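Local coordinates for protein basic helix-loop-helix, putative, expressed (Oryza sativa subsp. japonica, PDB 5LW0) that binds ADP-ribose through its macrodomain, part of a larger plant protein that is probably linked to ADP-ribosylation and DNA interstrand crosslink repair, at residues A64-K69 / S221-F226. Residues are numbered along the deposited sequence; the frame is centred on the assembly and turned at random. Where two conformers were deposited one is given.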
loop_
_atom_site.group_PDB
_atom_site.type_symbol
_atom_site.label_atom_id
_atom_site.label_comp_id
_atom_site.label_asym_id
_atom_site.label_seq_id
_atom_site.Cartn_x
_atom_site.Cartn_y
_atom_site.Cartn_z
ATOM N N ALA A 64 -12.911 1.012 -6.037
ATOM C CA ALA A 64 -13.996 1.315 -6.987
ATOM C C ALA A 64 -14.021 2.816 -7.283
ATOM O O ALA A 64 -14.109 3.220 -8.466
ATOM C CB ALA A 64 -15.316 0.876 -6.426
ATOM N N ASP A 65 -13.899 3.636 -6.233
ATOM C CA ASP A 65 -13.928 5.097 -6.389
ATOM C C ASP A 65 -12.789 5.603 -7.288
ATOM O O ASP A 65 -13.036 6.398 -8.184
ATOM C CB ASP A 65 -13.907 5.795 -5.046
ATOM C CG ASP A 65 -15.269 5.676 -4.263
ATOM O OD1 ASP A 65 -16.267 5.229 -4.855
ATOM O OD2 ASP A 65 -15.290 6.000 -3.039
ATOM N N ILE A 66 -11.523 5.153 -7.086
ATOM C CA ILE A 66 -10.449 5.628 -7.893
ATOM C C ILE A 66 -10.558 5.120 -9.380
ATOM O O ILE A 66 -10.197 5.857 -10.311
ATOM C CB ILE A 66 -9.039 5.353 -7.252
ATOM C CG1 ILE A 66 -7.975 6.220 -7.922
ATOM C CG2 ILE A 66 -8.625 3.923 -7.403
ATOM C CD1 ILE A 66 -7.981 7.626 -7.400
ATOM N N LEU A 67 -10.991 3.880 -9.569
ATOM C CA LEU A 67 -11.044 3.310 -10.910
ATOM C C LEU A 67 -12.140 3.967 -11.702
ATOM O O LEU A 67 -12.038 4.019 -12.956
ATOM C CB LEU A 67 -11.306 1.821 -10.857
ATOM C CG LEU A 67 -10.166 0.964 -10.322
ATOM C CD1 LEU A 67 -10.588 -0.529 -10.297
ATOM C CD2 LEU A 67 -8.901 1.184 -11.082
ATOM N N GLN A 68 -13.169 4.484 -11.013
ATOM C CA GLN A 68 -14.239 5.253 -11.698
ATOM C C GLN A 68 -13.682 6.553 -12.288
ATOM O O GLN A 68 -14.218 7.047 -13.257
ATOM C CB GLN A 68 -15.386 5.492 -10.743
ATOM C CG GLN A 68 -16.342 6.619 -11.086
ATOM C CD GLN A 68 -17.153 7.082 -9.855
ATOM O OE1 GLN A 68 -16.791 8.070 -9.173
ATOM N NE2 GLN A 68 -18.219 6.346 -9.538
ATOM N N LYS A 69 -12.554 7.049 -11.767
ATOM C CA LYS A 69 -11.996 8.347 -12.173
ATOM C C LYS A 69 -10.799 8.264 -13.106
ATOM O O LYS A 69 -10.569 9.151 -13.979
ATOM C CB LYS A 69 -11.602 9.144 -10.958
ATOM C CG LYS A 69 -12.794 9.619 -10.181
ATOM C CD LYS A 69 -12.454 9.746 -8.717
ATOM C CE LYS A 69 -13.722 10.078 -7.937
ATOM N NZ LYS A 69 -14.640 8.880 -7.818
ATOM N N SER A 221 -5.530 8.804 -0.406
ATOM C CA SER A 221 -4.313 9.544 -0.475
ATOM C C SER A 221 -3.239 8.740 -1.269
ATOM O O SER A 221 -2.508 9.286 -2.132
ATOM C CB SER A 221 -3.792 9.868 0.947
ATOM O OG SER A 221 -2.547 10.542 0.862
ATOM N N LEU A 222 -3.122 7.472 -0.937
ATOM C CA LEU A 222 -2.265 6.531 -1.633
ATOM C C LEU A 222 -2.549 6.535 -3.139
ATOM O O LEU A 222 -1.632 6.713 -3.947
ATOM C CB LEU A 222 -2.434 5.154 -1.091
ATOM C CG LEU A 222 -1.797 4.010 -1.849
ATOM C CD1 LEU A 222 -0.285 4.205 -2.005
ATOM C CD2 LEU A 222 -2.158 2.699 -1.211
ATOM N N PHE A 223 -3.799 6.340 -3.496
ATOM C CA PHE A 223 -4.160 6.202 -4.885
ATOM C C PHE A 223 -3.985 7.480 -5.623
ATOM O O PHE A 223 -3.523 7.484 -6.771
ATOM C CB PHE A 223 -5.561 5.666 -5.042
ATOM C CG PHE A 223 -5.780 4.250 -4.479
ATOM C CD1 PHE A 223 -4.779 3.315 -4.367
ATOM C CD2 PHE A 223 -7.036 3.903 -4.007
ATOM C CE1 PHE A 223 -5.021 2.074 -3.888
ATOM C CE2 PHE A 223 -7.267 2.657 -3.505
ATOM C CZ PHE A 223 -6.270 1.765 -3.401
ATOM N N GLU A 224 -4.259 8.599 -4.972
ATOM C CA GLU A 224 -4.038 9.931 -5.599
ATOM C C GLU A 224 -2.547 10.225 -5.808
ATOM O O GLU A 224 -2.140 10.762 -6.869
ATOM C CB GLU A 224 -4.700 11.047 -4.800
ATOM C CG GLU A 224 -6.193 11.094 -4.927
ATOM C CD GLU A 224 -6.662 11.748 -6.227
ATOM O OE1 GLU A 224 -5.904 12.534 -6.832
ATOM O OE2 GLU A 224 -7.809 11.507 -6.564
ATOM N N ASN A 225 -1.715 9.877 -4.841
ATOM C CA ASN A 225 -0.257 9.976 -5.040
ATOM C C ASN A 225 0.220 9.109 -6.167
ATOM O O ASN A 225 1.087 9.494 -6.906
ATOM C CB ASN A 225 0.464 9.657 -3.730
ATOM C CG ASN A 225 0.765 10.898 -2.938
ATOM O OD1 ASN A 225 1.373 11.849 -3.468
ATOM N ND2 ASN A 225 0.569 10.822 -1.621
ATOM N N PHE A 226 -0.337 7.919 -6.292
ATOM C CA PHE A 226 0.067 7.017 -7.353
ATOM C C PHE A 226 -0.322 7.603 -8.722
ATOM O O PHE A 226 0.459 7.662 -9.598
ATOM C CB PHE A 226 -0.569 5.651 -7.113
ATOM C CG PHE A 226 -0.475 4.711 -8.281
ATOM C CD1 PHE A 226 0.720 4.356 -8.842
ATOM C CD2 PHE A 226 -1.639 4.239 -8.833
ATOM C CE1 PHE A 226 0.733 3.452 -9.953
ATOM C CE2 PHE A 226 -1.619 3.311 -9.853
ATOM C CZ PHE A 226 -0.453 3.011 -10.464
#
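Ile66 meets Phe223 where two helices lie side by side on one face of a sheet, a compact example of helix packing carried by a single branched residue. Its two branches divide the work. The methyl CG2 of Ile66 comes obliquely to the ring of Phe223, 3.7 Å from CD2, while CG1 of Ile66 lies 3.8 Å from Phe223 CB, at the root of the same side chain. With CG1 anti to the backbone N (chi1 -163°), the longer branch runs on past that root toward the partly exposed margin of the contact. There, in the conformer described, Glu224, bent at chi2, brings OE2 to 4.0 Å from Ile66 CD1, and a weak hydrogen bond links Glu224 OE2 and Tyr70 OH, just beyond 64-69. Cutting Ile66 back to an alanine would remove both branches and is likely to open a gap beside the Phe223 ring and leave Phe223 CB without its apolar cover. The contact is essentially apolar packing, with the CA atoms of Ile66 and Phe223, the closest such pair across the two segments, 7.0 Å apart. Phe40 makes an edge-to-face contact with Phe223, whose side chain lies about 13 Å from the bound ADP-ribose. Beneath the pair, Leu75 of strand 74-79 touches both Ile66 and Phe223, and Leu38 of strand 37-40 adds to the floor under Phe223, so that helices 52-69 and 208-230 share the cover of these parallel strands in the macrodomain's alpha/beta/alpha sandwich.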